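Local coordinates for protein RNA-dependent RNA polymerase (Qualyub virus, PDB 6DX1) that carries a viral OTU-type cysteine protease domain with deubiquitinase activity, which probably strips ubiquitin from conjugated proteins, at residues 119-124 and 145-150; 31-36 and 151-156. One frame throughout, in Å; residues are numbered along the deposited sequence.

Interaction 1 of 2, residues 119-124 and 145-150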
loop_
_atom_site.group_PDB
_atom_site.type_symbol
_atom_site.label_atom_id
_atom_site.label_comp_id
_atom_site.label_asym_id
_atom_site.label_seq_id
_atom_site.Cartn_x
_atom_site.Cartn_y
_atom_site.Cartn_z
ATOM N N LYS A 119 -0.118 9.199 5.752
ATOM C CA LYS A 119 -1.408 9.804 6.080
ATOM C C LYS A 119 -1.380 11.312 5.862
ATOM O O LYS A 119 -0.521 12.012 6.410
ATOM C CB LYS A 119 -1.768 9.505 7.538
ATOM C CG LYS A 119 -3.064 10.168 8.003
ATOM C CD LYS A 119 -3.242 9.982 9.514
ATOM C CE LYS A 119 -4.605 10.487 9.966
ATOM N NZ LYS A 119 -4.698 10.490 11.449
ATOM N N CYS A 120 -2.346 11.830 5.100
ATOM C CA CYS A 120 -2.371 13.257 4.796
ATOM C C CYS A 120 -3.820 13.695 4.648
ATOM O O CYS A 120 -4.540 13.146 3.814
ATOM C CB CYS A 120 -1.581 13.558 3.514
ATOM S SG CYS A 120 -1.690 15.287 2.933
ATOM N N GLU A 121 -4.239 14.683 5.438
ATOM C CA GLU A 121 -5.629 15.113 5.447
ATOM C C GLU A 121 -5.863 16.519 4.908
ATOM O O GLU A 121 -7.025 16.910 4.747
ATOM C CB GLU A 121 -6.171 15.000 6.870
ATOM C CG GLU A 121 -6.002 13.584 7.372
ATOM C CD GLU A 121 -6.461 13.398 8.789
ATOM O OE1 GLU A 121 -5.750 13.855 9.720
ATOM O OE2 GLU A 121 -7.543 12.792 8.974
ATOM N N ASP A 122 -4.812 17.277 4.593
ATOM C CA ASP A 122 -4.976 18.647 4.115
ATOM C C ASP A 122 -4.282 18.874 2.776
ATOM O O ASP A 122 -4.057 20.025 2.391
ATOM C CB ASP A 122 -4.474 19.649 5.166
ATOM C CG ASP A 122 -2.975 19.527 5.442
ATOM O OD1 ASP A 122 -2.310 18.681 4.816
ATOM O OD2 ASP A 122 -2.456 20.284 6.297
ATOM N N ASP A 123 -3.935 17.794 2.066
ATOM C CA ASP A 123 -3.195 17.813 0.797
ATOM C C ASP A 123 -1.841 18.528 0.884
ATOM O O ASP A 123 -1.287 18.937 -0.146
ATOM C CB ASP A 123 -4.027 18.418 -0.350
ATOM C CG ASP A 123 -3.396 18.157 -1.722
ATOM O OD1 ASP A 123 -2.973 17.004 -1.979
ATOM O OD2 ASP A 123 -3.285 19.111 -2.527
ATOM N N VAL A 124 -1.256 18.671 2.078
ATOM C CA VAL A 124 0.061 19.289 2.204
ATOM C C VAL A 124 0.933 18.497 3.169
ATOM O O VAL A 124 2.053 18.105 2.825
ATOM C CB VAL A 124 -0.048 20.752 2.675
ATOM C CG1 VAL A 124 1.341 21.352 2.856
ATOM C CG2 VAL A 124 -0.870 21.574 1.680
ATOM N N HIS A 145 -2.168 8.438 1.583
ATOM C CA HIS A 145 -3.390 7.861 2.136
ATOM C C HIS A 145 -4.218 9.002 2.711
ATOM O O HIS A 145 -3.875 9.557 3.760
ATOM C CB HIS A 145 -3.036 6.828 3.206
ATOM C CG HIS A 145 -4.200 6.026 3.684
ATOM N ND1 HIS A 145 -4.136 5.230 4.808
ATOM C CD2 HIS A 145 -5.456 5.888 3.192
ATOM C CE1 HIS A 145 -5.304 4.640 4.993
ATOM N NE2 HIS A 145 -6.123 5.021 4.027
ATOM N N ILE A 146 -5.289 9.382 2.011
ATOM C CA ILE A 146 -6.066 10.544 2.429
ATOM C C ILE A 146 -7.441 10.097 2.919
ATOM O O ILE A 146 -7.682 8.898 3.103
ATOM C CB ILE A 146 -6.153 11.585 1.293
ATOM C CG1 ILE A 146 -7.042 11.087 0.150
ATOM C CG2 ILE A 146 -4.755 11.909 0.729
ATOM C CD1 ILE A 146 -7.243 12.134 -0.945
ATOM N N GLN A 147 -8.350 11.046 3.161
ATOM C CA GLN A 147 -9.615 10.694 3.797
ATOM C C GLN A 147 -10.411 9.715 2.936
ATOM O O GLN A 147 -10.234 9.634 1.719
ATOM C CB GLN A 147 -10.458 11.948 4.049
ATOM C CG GLN A 147 -9.915 12.856 5.127
ATOM C CD GLN A 147 -9.138 14.009 4.554
ATOM O OE1 GLN A 147 -8.296 13.825 3.672
ATOM N NE2 GLN A 147 -9.422 15.215 5.037
ATOM N N PHE A 148 -11.299 8.960 3.599
ATOM C CA PHE A 148 -12.229 8.026 2.944
ATOM C C PHE A 148 -11.495 6.932 2.170
ATOM O O PHE A 148 -11.995 6.399 1.169
ATOM C CB PHE A 148 -13.220 8.781 2.054
ATOM C CG PHE A 148 -13.929 9.902 2.775
ATOM C CD1 PHE A 148 -14.821 9.627 3.804
ATOM C CD2 PHE A 148 -13.677 11.220 2.446
ATOM C CE1 PHE A 148 -15.465 10.664 4.477
ATOM C CE2 PHE A 148 -14.305 12.261 3.119
ATOM C CZ PHE A 148 -15.201 11.982 4.134
ATOM N N ASP A 149 -10.307 6.577 2.660
ATOM C CA ASP A 149 -9.515 5.465 2.146
ATOM C C ASP A 149 -9.172 5.630 0.674
ATOM O O ASP A 149 -9.045 4.645 -0.060
ATOM C CB ASP A 149 -10.209 4.133 2.394
ATOM C CG ASP A 149 -10.007 3.655 3.811
ATOM O OD1 ASP A 149 -10.904 2.983 4.337
ATOM O OD2 ASP A 149 -8.949 3.985 4.403
ATOM N N HIS A 150 -9.004 6.869 0.241
ATOM C CA HIS A 150 -8.471 7.114 -1.086
ATOM C C HIS A 150 -6.946 7.095 -1.039
ATOM O O HIS A 150 -6.335 7.616 -0.098
ATOM C CB HIS A 150 -8.953 8.443 -1.654
ATOM C CG HIS A 150 -8.399 8.715 -3.015
ATOM N ND1 HIS A 150 -8.900 8.116 -4.152
ATOM C CD2 HIS A 150 -7.335 9.451 -3.411
ATOM C CE1 HIS A 150 -8.181 8.495 -5.196
ATOM N NE2 HIS A 150 -7.226 9.306 -4.773
#
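Lys-119 and His-145 sit abreast on two parallel strands, and the carbonyl of His-145 is what the first segment grips. The CA-H of Lys-119 points at it, CA to His-145 O 3.4 Å, and one residue on Cys-120 N donates to that same O over 3.0 Å. The lysine side chain runs out fully extended to a long salt bridge between its NZ and Glu-121 OE1. Cys-120 buries its own side chain against Tyr-26 and Val-126 and turns its carbonyl to Ile-146: Cys-120 O receives the CA-H of Ile-146 (O to CA 3.3 Å) and lies equally close to its CG2. At Glu-121 the backbone pairing gives way to a side chain. Gln-147 NE2 reaches Glu-121 O at 3.0 Å, in the carbonyl plane and on a lone pair, though the bond is bent to 139° at the hydrogen. The glutamine is kinked at chi2 (99°), which swings CD over to Glu-121, and OE1 lies 3.5 Å from the CA of Glu-121. Asp-122 then folds back: its OD1 takes the N-H of Val-124 (2.9 Å, from above the carboxylate plane) in an Asx turn. Asp-123 faces Arg-27 and Lys-32 in salt bridges. In the other turn, His-145 NE2 donates to Asp-149 OD2, which lies in the plane of its ring, over 3.0 Å. Here the parallel pairing of two strands of a mixed sheet passes into the β-hairpin turns that follow them in the OTU-like fold.

Interaction 2 of 2, residues 31-36 and 151-156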
loop_
_atom_site.group_PDB
_atom_site.type_symbol
_atom_site.label_atom_id
_atom_site.label_comp_id
_atom_site.label_asym_id
_atom_site.label_seq_id
_atom_site.Cartn_x
_atom_site.Cartn_y
_atom_site.Cartn_z
ATOM N N ASN A 31 6.603 13.881 -5.693
ATOM C CA ASN A 31 5.578 14.407 -6.583
ATOM C C ASN A 31 4.381 13.463 -6.545
ATOM O O ASN A 31 4.551 12.242 -6.576
ATOM C CB ASN A 31 6.109 14.536 -8.016
ATOM C CG ASN A 31 7.260 15.519 -8.120
ATOM O OD1 ASN A 31 7.168 16.638 -7.629
ATOM N ND2 ASN A 31 8.356 15.095 -8.735
ATOM N N LYS A 32 3.174 14.023 -6.465
ATOM C CA LYS A 32 1.957 13.223 -6.372
ATOM C C LYS A 32 1.394 12.955 -7.763
ATOM O O LYS A 32 1.386 13.842 -8.625
ATOM C CB LYS A 32 0.915 13.933 -5.508
ATOM C CG LYS A 32 -0.389 13.167 -5.358
ATOM C CD LYS A 32 -1.367 13.913 -4.481
ATOM C CE LYS A 32 -1.814 15.212 -5.141
ATOM N NZ LYS A 32 -3.035 15.769 -4.497
ATOM N N GLU A 33 0.961 11.715 -7.990
ATOM C CA GLU A 33 0.225 11.340 -9.194
ATOM C C GLU A 33 -1.139 10.818 -8.771
ATOM O O GLU A 33 -1.231 9.834 -8.030
ATOM C CB GLU A 33 0.988 10.301 -10.015
ATOM C CG GLU A 33 2.357 10.834 -10.467
ATOM C CD GLU A 33 3.073 9.949 -11.464
ATOM O OE1 GLU A 33 2.541 8.882 -11.825
ATOM O OE2 GLU A 33 4.187 10.331 -11.892
ATOM N N LEU A 34 -2.189 11.484 -9.235
ATOM C CA LEU A 34 -3.543 11.166 -8.799
ATOM C C LEU A 34 -4.032 9.858 -9.410
ATOM O O LEU A 34 -3.653 9.485 -10.527
ATOM C CB LEU A 34 -4.495 12.293 -9.194
ATOM C CG LEU A 34 -4.322 13.645 -8.505
ATOM C CD1 LEU A 34 -5.305 14.643 -9.085
ATOM C CD2 LEU A 34 -4.550 13.487 -7.007
ATOM N N THR A 35 -4.894 9.163 -8.665
ATOM C CA THR A 35 -5.609 7.999 -9.165
ATOM C C THR A 35 -7.086 8.345 -9.277
ATOM O O THR A 35 -7.577 9.266 -8.619
ATOM C CB THR A 35 -5.451 6.788 -8.243
ATOM O OG1 THR A 35 -6.028 7.099 -6.968
ATOM C CG2 THR A 35 -3.962 6.410 -8.087
ATOM N N LEU A 36 -7.790 7.604 -10.123
ATOM C CA LEU A 36 -9.229 7.806 -10.248
ATOM C C LEU A 36 -9.885 7.590 -8.888
ATOM O O LEU A 36 -9.574 6.603 -8.208
ATOM C CB LEU A 36 -9.801 6.832 -11.275
ATOM C CG LEU A 36 -11.135 7.234 -11.909
ATOM C CD1 LEU A 36 -10.982 8.484 -12.778
ATOM C CD2 LEU A 36 -11.654 6.067 -12.742
ATOM N N PHE A 151 -6.339 6.494 -2.055
ATOM C CA PHE A 151 -4.883 6.421 -2.189
ATOM C C PHE A 151 -4.457 7.075 -3.491
ATOM O O PHE A 151 -4.990 6.742 -4.556
ATOM C CB PHE A 151 -4.380 4.973 -2.207
ATOM C CG PHE A 151 -4.592 4.219 -0.916
ATOM C CD1 PHE A 151 -3.640 4.270 0.095
ATOM C CD2 PHE A 151 -5.711 3.414 -0.743
ATOM C CE1 PHE A 151 -3.825 3.549 1.283
ATOM C CE2 PHE A 151 -5.906 2.692 0.439
ATOM C CZ PHE A 151 -4.961 2.770 1.453
ATOM N N ASP A 152 -3.469 7.956 -3.411
ATOM C CA ASP A 152 -2.754 8.449 -4.581
ATOM C C ASP A 152 -1.321 7.938 -4.553
ATOM O O ASP A 152 -0.840 7.417 -3.543
ATOM C CB ASP A 152 -2.787 9.974 -4.623
ATOM C CG ASP A 152 -4.196 10.513 -4.826
ATOM O OD1 ASP A 152 -4.638 11.355 -4.016
ATOM O OD2 ASP A 152 -4.852 10.088 -5.805
ATOM N N PHE A 153 -0.621 8.085 -5.678
ATOM C CA PHE A 153 0.737 7.574 -5.796
ATOM C C PHE A 153 1.742 8.697 -5.570
ATOM O O PHE A 153 1.521 9.835 -5.983
ATOM C CB PHE A 153 0.953 6.951 -7.177
ATOM C CG PHE A 153 2.338 6.428 -7.408
ATOM C CD1 PHE A 153 2.927 5.538 -6.521
ATOM C CD2 PHE A 153 3.035 6.787 -8.550
ATOM C CE1 PHE A 153 4.201 5.041 -6.752
ATOM C CE2 PHE A 153 4.308 6.289 -8.794
ATOM C CZ PHE A 153 4.901 5.424 -7.886
ATOM N N LEU A 154 2.844 8.382 -4.898
ATOM C CA LEU A 154 3.877 9.371 -4.616
ATOM C C LEU A 154 5.188 8.916 -5.244
ATOM O O LEU A 154 5.641 7.801 -4.981
ATOM C CB LEU A 154 4.052 9.562 -3.104
ATOM C CG LEU A 154 2.887 10.207 -2.360
ATOM C CD1 LEU A 154 3.148 10.061 -0.858
ATOM C CD2 LEU A 154 2.724 11.661 -2.720
ATOM N N VAL A 155 5.796 9.774 -6.059
ATOM C CA VAL A 155 7.078 9.485 -6.700
ATOM C C VAL A 155 8.177 10.249 -5.948
ATOM O O VAL A 155 8.116 11.481 -5.896
ATOM C CB VAL A 155 7.090 9.881 -8.181
ATOM C CG1 VAL A 155 8.382 9.390 -8.831
ATOM C CG2 VAL A 155 5.876 9.337 -8.907
ATOM N N PRO A 156 9.177 9.570 -5.403
ATOM C CA PRO A 156 10.256 10.293 -4.719
ATOM C C PRO A 156 11.001 11.210 -5.678
ATOM O O PRO A 156 11.280 10.851 -6.825
ATOM C CB PRO A 156 11.165 9.171 -4.202
ATOM C CG PRO A 156 10.282 7.962 -4.151
ATOM C CD PRO A 156 9.334 8.111 -5.300
HETATM O O HOH W 1 -4.850 13.801 -3.357
#
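Asp-152 leans its side chain across to the segment 31-36, where it touches Lys-32, Leu-34 and Thr-35. Its CB rests 3.7 Å from Glu-33 O, with Lys-32 CG a little farther off. CG, anti to the carbonyl carbon at chi1 -66°, comes within 3.7 Å of Leu-34 CD2, and the leucine lies alongside the aspartate, pointing the same way. At the tip the two oxygens part company. OD1 accepts from a water, at a modelled 2.5 Å from Asp-152 OD1 to the water oxygen that is very short and so doubtful in its exact length; the water in turn accepts from Lys-32 NZ. The ammonium thus meets this carboxylate through water and keeps its direct salt bridge for Asp-123. OD2 takes the N-H of Thr-35 on its anti side, 3.0 Å from OD2 to Thr-35 N and nearly straight at 165°, and is shared with His-150 NE2. Thr-35 adds a second tie: its OG1, set between the backbone N and the carbonyl carbon, donates in plane to Phe-151 O over 2.7 Å. Behind this, the strands run antiparallel, with reciprocal backbone bonds at the hydrogen-bonded pairs Asn-31/Val-155 and Glu-33/Phe-153. On the face of those four residues Glu-33 spreads its carboxylate between two neighbours: OE1 comes to the ring edge of Phe-153, 3.9 Å from CD2, with the planes 80° apart, while OE2 packs 3.6 Å from Val-155 CG2. Glu-33 and Phe-153 also touch Thr-48 of helix 41-51. A short edge strand thus closes the sheet, and its outgoing loop leads to Cys-41. As in other OTU cysteine proteases, the His-150 to Asp-152 bond is consistent with the His-Asp part of a catalytic triad, with Thr-35 as second-shell partner.

Strands 140-146 and 150-156 join the two contacts: they follow each other in the chain, lie side by side in the sheet, and the turn between them belongs to interaction 1. The centres of interactions 1 and 2 are about 11 Å apart, and several direct links bridge them. Asp-123 OD1 forms a salt bridge of 2.8 Å with Lys-32 NZ; His-145 stacks on Phe-151, CD2 to CE1 3.4 Å; and the ring of His-150 packs with its CE1 3.1 Å from Thr-35 OG1. His-150 closes interaction 1 and Asp-152 sits in interaction 2, so the probable catalytic pair straddles both. Thr-35 also touches Cys-41, probably the nucleophile, as the cysteine is in OTU proteases.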